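Local structure of Pol protein (Human T-cell leukemia virus type I, 6TJU) at residues Trp12-Leu17 with Lys57-Pro62. The protein is the retroviral polyprotein whose integrase C-terminal domain, the part described here, probably binds DNA during insertion of the viral genome. Sequence-based numbering, arbitrary orientation.
Sequences WYYFKL and KRAACP
Pro62 sets CD over the centre of the indole face of Trp12, 3.4 Å from the five-membered-ring centroid and 9° off its normal, a CH-pi contact. Its CG extends over the six-membered ring, 3.5 Å from Trp12 CZ2. This is the tight part; next to it Cys61 SG makes a looser, oblique sulfur-aromatic approach, 4.0 Å from Trp12 NE1. Further along, the strands pair antiparallel. Ala59 N donates to Trp12 O at 2.9 Å and Lys57 N to Tyr14 O at 3.0 Å, whereas the bond from Tyr14 N to Lys57 O is weak. The outer side is loose: exposed Arg58 meets the Tyr13 ring with CA, 3.9 Å from Tyr13 CD1, and, through the bend at chi2 (67°), with CD, 4.1 Å from Tyr13 CE1; ring and guanidinium planes stand 63° apart. A water firmly bridges Trp12 N and Ala59 O, its bond from Arg58 NE weak. Trp12, Tyr14, Lys57 and Ala59 share one face, where Tyr14 CE2 touches Ala59 CB at 4.0 Å and Trp25 and Pro28 pack; Tyr13 turns inward to strand 38-42, its hydroxyl hydrogen-bonding Glu34 OE1. The pairing joins edge strand 56-59 to strand 12-15, itself paired with strand 26-30, within the SH3-like fold.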
loop_
_atom_site.group_PDB
_atom_site.type_symbol
_atom_site.label_atom_id
_atom_site.label_comp_id
_atom_site.label_asym_id
_atom_site.label_seq_id
_atom_site.Cartn_x
_atom_site.Cartn_y
_atom_site.Cartn_z
ATOM N N TRP A 12 -4.989 1.417 5.290
ATOM C CA TRP A 12 -4.267 0.143 5.062
ATOM C C TRP A 12 -4.664 -0.409 3.708
ATOM O O TRP A 12 -5.852 -0.422 3.395
ATOM C CB TRP A 12 -4.598 -0.882 6.147
ATOM C CG TRP A 12 -4.120 -0.462 7.487
ATOM C CD1 TRP A 12 -4.470 0.662 8.176
ATOM C CD2 TRP A 12 -3.135 -1.116 8.274
ATOM N NE1 TRP A 12 -3.800 0.717 9.354
ATOM C CE2 TRP A 12 -2.967 -0.354 9.446
ATOM C CE3 TRP A 12 -2.379 -2.260 8.105
ATOM C CZ2 TRP A 12 -2.092 -0.728 10.458
ATOM C CZ3 TRP A 12 -1.552 -2.659 9.115
ATOM C CH2 TRP A 12 -1.393 -1.891 10.263
ATOM N N TYR A 13 -3.684 -0.932 2.972
ATOM C CA TYR A 13 -3.921 -1.362 1.597
ATOM C C TYR A 13 -3.212 -2.660 1.271
ATOM O O TYR A 13 -1.999 -2.829 1.526
ATOM C CB TYR A 13 -3.473 -0.333 0.557
ATOM C CG TYR A 13 -4.076 1.033 0.652
ATOM C CD1 TYR A 13 -5.218 1.363 -0.061
ATOM C CD2 TYR A 13 -3.418 2.039 1.333
ATOM C CE1 TYR A 13 -5.760 2.630 -0.007
ATOM C CE2 TYR A 13 -3.924 3.307 1.383
ATOM C CZ TYR A 13 -5.104 3.613 0.715
ATOM O OH TYR A 13 -5.587 4.909 0.757
ATOM N N TYR A 14 -3.942 -3.526 0.597
ATOM C CA TYR A 14 -3.338 -4.518 -0.326
ATOM C C TYR A 14 -2.715 -3.741 -1.494
ATOM O O TYR A 14 -3.251 -2.712 -1.908
ATOM C CB TYR A 14 -4.382 -5.507 -0.843
ATOM C CG TYR A 14 -5.047 -6.396 0.186
ATOM C CD1 TYR A 14 -4.449 -7.584 0.610
ATOM C CD2 TYR A 14 -6.286 -6.061 0.726
ATOM C CE1 TYR A 14 -5.087 -8.428 1.498
ATOM C CE2 TYR A 14 -6.925 -6.895 1.637
ATOM C CZ TYR A 14 -6.321 -8.083 2.030
ATOM O OH TYR A 14 -6.896 -8.921 2.951
ATOM N N PHE A 15 -1.586 -4.229 -2.008
ATOM C CA PHE A 15 -0.844 -3.557 -3.083
ATOM C C PHE A 15 -0.218 -4.585 -4.031
ATOM O O PHE A 15 0.115 -5.726 -3.615
ATOM C CB PHE A 15 0.159 -2.527 -2.509
ATOM C CG PHE A 15 1.364 -3.108 -1.818
ATOM C CD1 PHE A 15 1.286 -3.469 -0.474
ATOM C CD2 PHE A 15 2.555 -3.325 -2.492
ATOM C CE1 PHE A 15 2.368 -4.032 0.179
ATOM C CE2 PHE A 15 3.629 -3.925 -1.838
ATOM C CZ PHE A 15 3.537 -4.270 -0.510
ATOM N N LYS A 16 -0.083 -4.164 -5.299
ATOM C CA LYS A 16 0.782 -4.807 -6.316
ATOM C C LYS A 16 1.849 -3.792 -6.723
ATOM O O LYS A 16 1.589 -2.588 -6.674
ATOM C CB LYS A 16 -0.082 -5.297 -7.483
ATOM C CG LYS A 16 -0.858 -6.547 -7.160
ATOM C CD LYS A 16 -1.668 -7.118 -8.299
ATOM C CE LYS A 16 -2.318 -8.413 -7.845
ATOM N NZ LYS A 16 -3.111 -9.064 -8.913
ATOM N N LEU A 17 3.035 -4.253 -7.078
ATOM C CA LEU A 17 4.099 -3.307 -7.480
ATOM C C LEU A 17 3.893 -2.890 -8.919
ATOM O O LEU A 17 3.760 -3.754 -9.782
ATOM C CB LEU A 17 5.445 -3.981 -7.311
ATOM C CG LEU A 17 5.742 -4.305 -5.858
ATOM C CD1 LEU A 17 6.407 -5.673 -5.740
ATOM C CD2 LEU A 17 6.560 -3.190 -5.234
ATOM N N LYS A 57 -5.909 -1.882 -3.013
ATOM C CA LYS A 57 -7.254 -2.222 -2.506
ATOM C C LYS A 57 -7.281 -1.833 -1.032
ATOM O O LYS A 57 -6.388 -2.259 -0.286
ATOM C CB LYS A 57 -7.619 -3.701 -2.729
ATOM C CG LYS A 57 -7.744 -4.173 -4.166
ATOM C CD LYS A 57 -9.003 -3.742 -4.870
ATOM C CE LYS A 57 -9.014 -4.291 -6.274
ATOM N NZ LYS A 57 -10.255 -3.905 -6.992
ATOM N N ARG A 58 -8.275 -1.040 -0.650
ATOM C CA ARG A 58 -8.489 -0.542 0.731
ATOM C C ARG A 58 -8.960 -1.684 1.659
ATOM O O ARG A 58 -10.104 -2.205 1.524
ATOM C CB ARG A 58 -9.469 0.626 0.625
ATOM C CG ARG A 58 -9.919 1.181 1.960
ATOM C CD ARG A 58 -8.776 1.824 2.681
ATOM N NE ARG A 58 -9.337 2.669 3.717
ATOM C CZ ARG A 58 -9.832 3.879 3.516
ATOM N NH1 ARG A 58 -9.855 4.399 2.303
ATOM N NH2 ARG A 58 -10.305 4.564 4.541
ATOM N N ALA A 59 -8.126 -2.036 2.636
ATOM C CA ALA A 59 -8.458 -3.011 3.684
ATOM C C ALA A 59 -9.088 -2.281 4.855
ATOM O O ALA A 59 -8.886 -1.097 4.954
ATOM C CB ALA A 59 -7.219 -3.766 4.106
ATOM N N ALA A 60 -9.836 -2.997 5.693
ATOM C CA ALA A 60 -10.401 -2.447 6.950
ATOM C C ALA A 60 -9.240 -2.069 7.864
ATOM O O ALA A 60 -8.240 -2.777 7.881
ATOM C CB ALA A 60 -11.312 -3.453 7.625
ATOM N N CYS A 61 -9.353 -0.968 8.574
ATOM C CA CYS A 61 -8.306 -0.508 9.509
ATOM C C CYS A 61 -8.266 -1.469 10.702
ATOM O O CYS A 61 -9.313 -1.795 11.249
ATOM C CB CYS A 61 -8.629 0.917 9.940
ATOM S SG CYS A 61 -7.316 1.716 10.903
ATOM N N PRO A 62 -7.099 -2.001 11.137
ATOM C CA PRO A 62 -7.039 -2.766 12.388
ATOM C C PRO A 62 -7.176 -1.875 13.633
ATOM O O PRO A 62 -7.001 -0.641 13.540
ATOM C CB PRO A 62 -5.686 -3.492 12.291
ATOM C CG PRO A 62 -4.847 -2.545 11.465
ATOM C CD PRO A 62 -5.807 -1.974 10.439
HETATM O O HOH W 1 -7.631 1.278 6.033
#